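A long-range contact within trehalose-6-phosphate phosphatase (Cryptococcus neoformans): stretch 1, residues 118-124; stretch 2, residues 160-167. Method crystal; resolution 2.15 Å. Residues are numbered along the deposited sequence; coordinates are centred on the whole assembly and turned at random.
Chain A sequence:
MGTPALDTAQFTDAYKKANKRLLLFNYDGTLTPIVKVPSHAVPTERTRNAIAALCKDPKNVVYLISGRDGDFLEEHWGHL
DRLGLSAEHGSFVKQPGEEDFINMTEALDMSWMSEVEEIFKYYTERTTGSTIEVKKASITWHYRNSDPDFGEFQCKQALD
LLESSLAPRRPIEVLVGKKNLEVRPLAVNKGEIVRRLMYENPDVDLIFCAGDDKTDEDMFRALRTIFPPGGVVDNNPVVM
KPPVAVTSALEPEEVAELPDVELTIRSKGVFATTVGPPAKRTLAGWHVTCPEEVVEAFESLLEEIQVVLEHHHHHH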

ATOM      1  N   GLU A 118      14.766  18.083 -10.804  1.00 46.69           N
ATOM      2  CA  GLU A 118      15.926  18.965 -10.827  1.00 47.96           C
ATOM      3  C   GLU A 118      16.619  18.972  -9.467  1.00 50.41           C
ATOM      4  O   GLU A 118      17.847  18.930  -9.383  1.00 43.28           O
ATOM      5  CB  GLU A 118      15.519  20.388 -11.225  1.00 46.85           C
ATOM      6  CG  GLU A 118      16.669  21.383 -11.217  1.00 52.21           C
ATOM      7  CD  GLU A 118      16.212  22.814 -11.446  1.00 61.01           C
ATOM      8  OE1 GLU A 118      17.082  23.699 -11.582  1.00 62.30           O
ATOM      9  OE2 GLU A 118      14.984  23.055 -11.491  1.00 63.60           O
ATOM     10  N   ILE A 119      15.825  19.011  -8.403  1.00 47.76           N
ATOM     11  CA  ILE A 119      16.373  19.015  -7.054  1.00 46.74           C
ATOM     12  C   ILE A 119      17.104  17.707  -6.750  1.00 46.55           C
ATOM     13  O   ILE A 119      18.215  17.715  -6.214  1.00 47.45           O
ATOM     14  CB  ILE A 119      15.271  19.246  -6.005  1.00 49.98           C
ATOM     15  CG1 ILE A 119      14.720  20.669  -6.122  1.00 50.61           C
ATOM     16  CG2 ILE A 119      15.811  19.002  -4.606  1.00 46.14           C
ATOM     17  CD1 ILE A 119      13.596  20.977  -5.149  1.00 48.78           C
ATOM     18  N   PHE A 120      16.483  16.589  -7.106  1.00 43.96           N
ATOM     19  CA  PHE A 120      17.056  15.280  -6.820  1.00 46.06           C
ATOM     20  C   PHE A 120      18.279  15.009  -7.690  1.00 47.15           C
ATOM     21  O   PHE A 120      19.218  14.341  -7.258  1.00 46.40           O
ATOM     22  CB  PHE A 120      16.011  14.179  -7.013  1.00 43.62           C
ATOM     23  CG  PHE A 120      15.035  14.064  -5.874  1.00 46.82           C
ATOM     24  CD1 PHE A 120      15.306  14.656  -4.650  1.00 45.45           C
ATOM     25  CD2 PHE A 120      13.851  13.361  -6.025  1.00 46.04           C
ATOM     26  CE1 PHE A 120      14.411  14.551  -3.602  1.00 48.47           C
ATOM     27  CE2 PHE A 120      12.952  13.253  -4.980  1.00 43.90           C
ATOM     28  CZ  PHE A 120      13.231  13.848  -3.768  1.00 44.80           C
ATOM     29  N   LYS A 121      18.264  15.527  -8.915  1.00 50.07           N
ATOM     30  CA  LYS A 121      19.429  15.431  -9.787  1.00 49.07           C
ATOM     31  C   LYS A 121      20.587  16.192  -9.171  1.00 49.03           C
ATOM     32  O   LYS A 121      21.729  15.737  -9.194  1.00 50.18           O
ATOM     33  CB  LYS A 121      19.127  15.978 -11.182  1.00 52.27           C
ATOM     34  CG  LYS A 121      18.498  14.978 -12.136  1.00 51.66           C
ATOM     35  CD  LYS A 121      18.343  15.590 -13.517  1.00 55.73           C
ATOM     36  CE  LYS A 121      17.682  14.628 -14.484  1.00 56.77           C
ATOM     37  NZ  LYS A 121      17.379  15.296 -15.783  1.00 65.46           N
ATOM     38  N   TYR A 122      20.275  17.363  -8.626  1.00 48.25           N
ATOM     39  CA  TYR A 122      21.261  18.182  -7.942  1.00 49.05           C
ATOM     40  C   TYR A 122      21.967  17.374  -6.866  1.00 51.40           C
ATOM     41  O   TYR A 122      23.196  17.369  -6.784  1.00 51.05           O
ATOM     42  CB  TYR A 122      20.599  19.415  -7.324  1.00 49.13           C
ATOM     43  CG  TYR A 122      21.523  20.227  -6.447  1.00 51.29           C
ATOM     44  CD1 TYR A 122      22.217  21.312  -6.959  1.00 55.10           C
ATOM     45  CD2 TYR A 122      21.702  19.908  -5.108  1.00 50.74           C
ATOM     46  CE1 TYR A 122      23.064  22.057  -6.166  1.00 56.32           C
ATOM     47  CE2 TYR A 122      22.552  20.645  -4.307  1.00 55.01           C
ATOM     48  CZ  TYR A 122      23.229  21.721  -4.841  1.00 57.44           C
ATOM     49  OH  TYR A 122      24.074  22.464  -4.050  1.00 60.15           O
ATOM     50  N   TYR A 123      21.182  16.685  -6.045  1.00 46.64           N
ATOM     51  CA  TYR A 123      21.727  15.947  -4.913  1.00 47.76           C
ATOM     52  C   TYR A 123      22.303  14.600  -5.320  1.00 45.86           C
ATOM     53  O   TYR A 123      23.173  14.071  -4.635  1.00 46.35           O
ATOM     54  CB  TYR A 123      20.660  15.761  -3.835  1.00 48.48           C
ATOM     55  CG  TYR A 123      20.418  17.022  -3.049  1.00 47.13           C
ATOM     56  CD1 TYR A 123      21.237  17.365  -1.985  1.00 49.58           C
ATOM     57  CD2 TYR A 123      19.386  17.886  -3.387  1.00 47.24           C
ATOM     58  CE1 TYR A 123      21.027  18.527  -1.268  1.00 52.49           C
ATOM     59  CE2 TYR A 123      19.172  19.051  -2.680  1.00 47.91           C
ATOM     60  CZ  TYR A 123      19.994  19.368  -1.620  1.00 49.15           C
ATOM     61  OH  TYR A 123      19.781  20.528  -0.907  1.00 49.08           O
ATOM     62  N   THR A 124      21.824  14.045  -6.429  1.00 46.87           N
ATOM     63  CA  THR A 124      22.367  12.788  -6.927  1.00 48.37           C
ATOM     64  C   THR A 124      23.798  12.993  -7.409  1.00 50.18           C
ATOM     65  O   THR A 124      24.668  12.157  -7.173  1.00 48.71           O
ATOM     66  CB  THR A 124      21.518  12.205  -8.075  1.00 51.15           C
ATOM     67  OG1 THR A 124      20.175  11.990  -7.625  1.00 44.07           O
ATOM     68  CG2 THR A 124      22.107  10.884  -8.555  1.00 48.64           C
ATOM     69  N   ASP A 160      14.833  19.570   3.761  1.00 48.53           N
ATOM     70  CA  ASP A 160      14.625  20.955   4.170  1.00 48.38           C
ATOM     71  C   ASP A 160      14.313  21.850   2.980  1.00 48.12           C
ATOM     72  O   ASP A 160      13.476  22.744   3.077  1.00 49.54           O
ATOM     73  CB  ASP A 160      15.850  21.484   4.916  1.00 50.74           C
ATOM     74  CG  ASP A 160      16.013  20.855   6.285  1.00 58.56           C
ATOM     75  OD1 ASP A 160      16.907  21.292   7.042  1.00 65.13           O
ATOM     76  OD2 ASP A 160      15.238  19.928   6.607  1.00 62.81           O
ATOM     77  N   LEU A 161      14.984  21.609   1.859  1.00 45.41           N
ATOM     78  CA  LEU A 161      14.724  22.389   0.652  1.00 51.13           C
ATOM     79  C   LEU A 161      13.332  22.102   0.091  1.00 52.27           C
ATOM     80  O   LEU A 161      12.602  23.021  -0.281  1.00 51.68           O
ATOM     81  CB  LEU A 161      15.776  22.109  -0.422  1.00 48.42           C
ATOM     82  CG  LEU A 161      15.511  22.858  -1.732  1.00 50.07           C
ATOM     83  CD1 LEU A 161      15.794  24.346  -1.557  1.00 51.64           C
ATOM     84  CD2 LEU A 161      16.304  22.281  -2.902  1.00 53.13           C
ATOM     85  N   LEU A 162      12.973  20.823   0.026  1.00 47.47           N
ATOM     86  CA  LEU A 162      11.669  20.424  -0.486  1.00 48.30           C
ATOM     87  C   LEU A 162      10.543  20.958   0.391  1.00 50.86           C
ATOM     88  O   LEU A 162       9.533  21.439  -0.116  1.00 53.31           O
ATOM     89  CB  LEU A 162      11.574  18.900  -0.592  1.00 48.02           C
ATOM     90  CG  LEU A 162      12.365  18.244  -1.725  1.00 46.36           C
ATOM     91  CD1 LEU A 162      12.269  16.733  -1.637  1.00 46.17           C
ATOM     92  CD2 LEU A 162      11.877  18.734  -3.078  1.00 44.60           C
ATOM     93  N   GLU A 163      10.727  20.880   1.707  1.00 51.15           N
ATOM     94  CA  GLU A 163       9.695  21.295   2.653  1.00 53.64           C
ATOM     95  C   GLU A 163       9.540  22.809   2.734  1.00 55.11           C
ATOM     96  O   GLU A 163       8.423  23.318   2.842  1.00 53.25           O
ATOM     97  CB  GLU A 163       9.995  20.742   4.049  1.00 50.08           C
ATOM     98  CG  GLU A 163       9.648  19.275   4.231  1.00 49.20           C
ATOM     99  CD  GLU A 163       8.169  18.995   4.034  1.00 53.80           C
ATOM    100  OE1 GLU A 163       7.385  19.961   3.928  1.00 59.42           O
ATOM    101  OE2 GLU A 163       7.790  17.807   3.988  1.00 58.13           O
ATOM    102  N   SER A 164      10.658  23.525   2.683  1.00 54.62           N
ATOM    103  CA  SER A 164      10.638  24.967   2.895  1.00 55.02           C
ATOM    104  C   SER A 164      10.229  25.758   1.653  1.00 56.05           C
ATOM    105  O   SER A 164       9.523  26.757   1.764  1.00 57.04           O
ATOM    106  CB  SER A 164      12.008  25.453   3.381  1.00 57.48           C
ATOM    107  OG  SER A 164      12.988  25.355   2.359  1.00 60.84           O
ATOM    108  N   SER A 165      10.664  25.316   0.475  1.00 54.64           N
ATOM    109  CA  SER A 165      10.491  26.131  -0.726  1.00 58.58           C
ATOM    110  C   SER A 165       9.544  25.546  -1.775  1.00 59.06           C
ATOM    111  O   SER A 165       9.096  26.266  -2.666  1.00 62.66           O
ATOM    112  CB  SER A 165      11.852  26.394  -1.382  1.00 61.54           C
ATOM    113  OG  SER A 165      12.284  25.280  -2.146  1.00 59.73           O
ATOM    114  N   LEU A 166       9.237  24.257  -1.688  1.00 52.94           N
ATOM    115  CA  LEU A 166       8.450  23.630  -2.746  1.00 54.10           C
ATOM    116  C   LEU A 166       7.088  23.112  -2.278  1.00 53.61           C
ATOM    117  O   LEU A 166       6.069  23.384  -2.912  1.00 50.83           O
ATOM    118  CB  LEU A 166       9.243  22.490  -3.384  1.00 54.82           C
ATOM    119  CG  LEU A 166       8.633  21.922  -4.664  1.00 55.09           C
ATOM    120  CD1 LEU A 166       8.155  23.056  -5.555  1.00 57.41           C
ATOM    121  CD2 LEU A 166       9.635  21.045  -5.399  1.00 51.13           C
ATOM    122  N   ALA A 167       7.081  22.362  -1.178  1.00 47.51           N
ATOM    123  CA  ALA A 167       5.856  21.750  -0.667  1.00 52.68           C
ATOM    124  C   ALA A 167       4.719  22.758  -0.466  1.00 48.84           C
ATOM    125  O   ALA A 167       3.611  22.540  -0.951  1.00 48.82           O
ATOM    126  CB  ALA A 167       6.142  21.016   0.640  1.00 51.18           C
TER

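Two helical segments pack in a roughly antiparallel sense, with 152° between their N-to-C directions and axes that come within 11.6 Å. No hydrogen bond crosses between them. The contact is apolar and buries 251 Å², both sides summed.

Ile-119 is its centre. Its CA lies 8.2 Å from the CA of Leu-162, and its CA-to-CB bond points toward the other stretch. With chi1 m and chi2 t, the side chain is extended, and both CG2 and CD1 lie near Leu-161 and Leu-162. Ile-119 CD1 meets Leu-162 CD2 at 3.5 Å and Leu-166 CD2 at 4.0 Å. Ile-119 CG2 meets Leu-161 CD2 at 3.7 Å. A beta-branched residue suits this place, because CG2 and CD1 together present a broad apolar surface to the leucines.

Leu-162 sets out sideways, but its m, t rotamer brings its end nearer. The fork then serves two neighbours: CD2 lies against Ile-119, while Leu-162 CD1 lies 3.6 Å from Phe-120 CE1. Phe-120 also starts sideways. Its chi1 of -78° carries the ring to the contact, where the leucine methyl approaches obliquely.

Leu-161 and Leu-166 both point toward stretch 1 and share the t, p rotamer class, although chi2 of Leu-166 is only 44°. Leu-161 CD2 also sits at the edge of the Tyr-123 ring, near its plane, 4.3 Å from Tyr-123 CE2. Tyr-123 has chi1 m and is buried; its ring edge adds a small apolar contact here.

Three hydroxyl side chains bond back to their own helices. Thr-124 OG1 donates to Phe-120 O at 2.6 Å. Ser-164 and Ser-165 both adopt chi1 p, which lets Ser-164 OG donate to Asp-160 O at 2.8 Å and Ser-165 OG to Leu-161 O at 2.9 Å. Glu-118 and Lys-121 are exposed and out of reach.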